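Local coordinates for metallo-beta-lactamase family protein (PDB 2ZO4) that binds two zinc ions and is probably a hydrolase of the metallo-beta-lactamase superfamily, at residues 184-189 with 219-224. Sequence-based numbering, arbitrary orientation.
Sequences GVLLAG and DRLADL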
ATOM      1  N   GLY A 184      -7.222 -13.139 -16.362  1.00 13.04           N
ATOM      2  CA  GLY A 184      -7.489 -11.702 -16.409  1.00 11.96           C
ATOM      3  C   GLY A 184      -7.869 -11.173 -15.041  1.00 11.37           C
ATOM      4  O   GLY A 184      -8.558 -10.162 -14.925  1.00 11.04           O
ATOM      5  N   VAL A 185      -7.418 -11.876 -14.005  1.00 10.89           N
ATOM      6  CA  VAL A 185      -7.734 -11.533 -12.623  1.00 10.52           C
ATOM      7  C   VAL A 185      -6.540 -10.799 -12.016  1.00 10.33           C
ATOM      8  O   VAL A 185      -5.417 -11.321 -12.003  1.00  9.83           O
ATOM      9  CB  VAL A 185      -8.099 -12.792 -11.794  1.00 10.63           C
ATOM     10  CG1 VAL A 185      -8.150 -12.470 -10.296  1.00 10.59           C
ATOM     11  CG2 VAL A 185      -9.435 -13.375 -12.266  1.00 10.27           C
ATOM     12  N   LEU A 186      -6.798  -9.580 -11.540  1.00 10.04           N
ATOM     13  CA  LEU A 186      -5.769  -8.736 -10.946  1.00  9.78           C
ATOM     14  C   LEU A 186      -5.907  -8.699  -9.435  1.00  9.88           C
ATOM     15  O   LEU A 186      -6.959  -8.329  -8.909  1.00  9.68           O
ATOM     16  CB  LEU A 186      -5.854  -7.309 -11.502  1.00  9.95           C
ATOM     17  CG  LEU A 186      -4.906  -6.242 -10.924  1.00  9.64           C
ATOM     18  CD1 LEU A 186      -3.439  -6.584 -11.187  1.00  9.30           C
ATOM     19  CD2 LEU A 186      -5.237  -4.860 -11.477  1.00  9.47           C
ATOM     20  N   LEU A 187      -4.841  -9.091  -8.744  1.00  9.73           N
ATOM     21  CA  LEU A 187      -4.762  -8.923  -7.304  1.00  9.77           C
ATOM     22  C   LEU A 187      -4.024  -7.608  -7.111  1.00 10.00           C
ATOM     23  O   LEU A 187      -2.789  -7.561  -7.139  1.00 10.13           O
ATOM     24  CB  LEU A 187      -4.042 -10.114  -6.643  1.00  9.37           C
ATOM     25  CG  LEU A 187      -4.634 -11.498  -6.958  1.00  8.92           C
ATOM     26  CD1 LEU A 187      -3.786 -12.615  -6.350  1.00  7.95           C
ATOM     27  CD2 LEU A 187      -6.099 -11.616  -6.500  1.00  7.81           C
ATOM     28  N   ALA A 188      -4.806  -6.544  -6.942  1.00 10.12           N
ATOM     29  CA  ALA A 188      -4.329  -5.174  -7.111  1.00 10.27           C
ATOM     30  C   ALA A 188      -3.603  -4.579  -5.909  1.00 10.31           C
ATOM     31  O   ALA A 188      -2.971  -3.532  -6.034  1.00 10.15           O
ATOM     32  CB  ALA A 188      -5.492  -4.266  -7.522  1.00 10.37           C
ATOM     33  N   GLY A 189      -3.689  -5.239  -4.755  1.00 10.37           N
ATOM     34  CA  GLY A 189      -3.189  -4.660  -3.504  1.00 10.35           C
ATOM     35  C   GLY A 189      -3.891  -3.341  -3.243  1.00 10.55           C
ATOM     36  O   GLY A 189      -5.101  -3.240  -3.417  1.00 10.22           O
ATOM     37  N   ASP A 219      -2.366   4.550 -14.924  1.00 15.09           N
ATOM     38  CA  ASP A 219      -2.300   4.440 -16.385  1.00 16.11           C
ATOM     39  C   ASP A 219      -1.966   3.016 -16.814  1.00 16.40           C
ATOM     40  O   ASP A 219      -2.622   2.461 -17.696  1.00 16.54           O
ATOM     41  CB  ASP A 219      -1.243   5.392 -16.955  1.00 16.76           C
ATOM     42  CG  ASP A 219      -1.759   6.807 -17.158  1.00 18.76           C
ATOM     43  OD1 ASP A 219      -2.896   6.983 -17.652  1.00 21.15           O
ATOM     44  OD2 ASP A 219      -1.011   7.756 -16.833  1.00 21.71           O
ATOM     45  N   ARG A 220      -0.944   2.437 -16.179  1.00 16.74           N
ATOM     46  CA  ARG A 220      -0.488   1.074 -16.460  1.00 17.28           C
ATOM     47  C   ARG A 220      -1.617   0.066 -16.236  1.00 17.39           C
ATOM     48  O   ARG A 220      -1.876  -0.775 -17.095  1.00 17.55           O
ATOM     49  CB  ARG A 220       0.731   0.733 -15.588  1.00 17.29           C
ATOM     50  CG  ARG A 220       1.586  -0.434 -16.079  1.00 18.24           C
ATOM     51  CD  ARG A 220       1.448  -1.670 -15.190  1.00 20.43           C
ATOM     52  NE  ARG A 220       2.341  -2.751 -15.614  1.00 20.99           N
ATOM     53  CZ  ARG A 220       3.565  -2.968 -15.133  1.00 21.41           C
ATOM     54  NH1 ARG A 220       4.075  -2.188 -14.186  1.00 21.32           N
ATOM     55  NH2 ARG A 220       4.287  -3.982 -15.599  1.00 20.73           N
ATOM     56  N   LEU A 221      -2.297   0.177 -15.096  1.00 17.33           N
ATOM     57  CA  LEU A 221      -3.435  -0.689 -14.772  1.00 17.52           C
ATOM     58  C   LEU A 221      -4.636  -0.464 -15.691  1.00 17.61           C
ATOM     59  O   LEU A 221      -5.350  -1.411 -16.010  1.00 17.72           O
ATOM     60  CB  LEU A 221      -3.858  -0.524 -13.307  1.00 17.27           C
ATOM     61  CG  LEU A 221      -2.829  -0.876 -12.227  1.00 17.31           C
ATOM     62  CD1 LEU A 221      -3.428  -0.671 -10.834  1.00 17.04           C
ATOM     63  CD2 LEU A 221      -2.294  -2.300 -12.394  1.00 16.66           C
ATOM     64  N   ALA A 222      -4.849   0.780 -16.112  1.00 17.84           N
ATOM     65  CA  ALA A 222      -5.955   1.117 -17.014  1.00 18.00           C
ATOM     66  C   ALA A 222      -5.846   0.398 -18.362  1.00 18.13           C
ATOM     67  O   ALA A 222      -6.853  -0.049 -18.911  1.00 18.20           O
ATOM     68  CB  ALA A 222      -6.043   2.620 -17.218  1.00 17.84           C
ATOM     69  N   ASP A 223      -4.621   0.283 -18.872  1.00 18.43           N
ATOM     70  CA  ASP A 223      -4.352  -0.329 -20.177  1.00 18.63           C
ATOM     71  C   ASP A 223      -4.082  -1.830 -20.092  1.00 18.10           C
ATOM     72  O   ASP A 223      -3.862  -2.486 -21.116  1.00 17.98           O
ATOM     73  CB  ASP A 223      -3.163   0.369 -20.853  1.00 19.18           C
ATOM     74  CG  ASP A 223      -3.392   1.858 -21.057  1.00 20.91           C
ATOM     75  OD1 ASP A 223      -4.472   2.239 -21.557  1.00 23.59           O
ATOM     76  OD2 ASP A 223      -2.483   2.653 -20.726  1.00 23.59           O
ATOM     77  N   LEU A 224      -4.104  -2.372 -18.875  1.00 17.55           N
ATOM     78  CA  LEU A 224      -3.757  -3.774 -18.641  1.00 16.99           C
ATOM     79  C   LEU A 224      -4.677  -4.757 -19.360  1.00 16.78           C
ATOM     80  O   LEU A 224      -4.216  -5.773 -19.881  1.00 16.89           O
ATOM     81  CB  LEU A 224      -3.731  -4.081 -17.135  1.00 17.00           C
ATOM     82  CG  LEU A 224      -3.106  -5.394 -16.650  1.00 16.85           C
ATOM     83  CD1 LEU A 224      -1.612  -5.503 -17.004  1.00 17.01           C
ATOM     84  CD2 LEU A 224      -3.310  -5.533 -15.148  1.00 16.74           C
TER
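Leu-186 stands out from its strand and puts one methyl against Leu-221 and the other against Leu-224, joining the first strand to the helix of a beta-alpha-beta unit in the metallo-beta-lactamase fold. That unit runs from strand 185-189 through helix 210-222 to strand 228-231, which lies parallel to the first strand and hydrogen-bonds to it through the backbones of Leu-186 and Tyr-230, among others. The contact is small, burying 123 Å² in all, and purely apolar, with no hydrogen bond passing between the segments.

In Leu-186 the CG lies anti to the backbone N (chi1 176°), which sets the fork between Leu-221 and Leu-224, one methyl on each. Its CD2 branch meets CD2 of Leu-221 at 4.0 Å, methyl to methyl, and the two side chains cross at about a right angle. Leu-224, three residues after Leu-221, comes in obliquely on the other branch. Its CG is likewise anti to N (chi1 -167°), an extended first torsion that brings CD2 onto Leu-186. Tyr-179 on the adjacent strand 176-180 and Leu-166 on strand 161-167 beyond it touch both Leu-186 and Leu-224 and continue this apolar layer between sheet and helix. At the other leucine, Leu-221 also packs on Thr-168 and Ala-191, and its side chain lies about 9 Å from that of the zinc ligand His-171 and about 13 Å from a bound zinc ion, near the metal site but not part of it. The second methyl pair is about as close as the first: CD1 of Leu-186 sits 4.1 Å from CD2 of Leu-224.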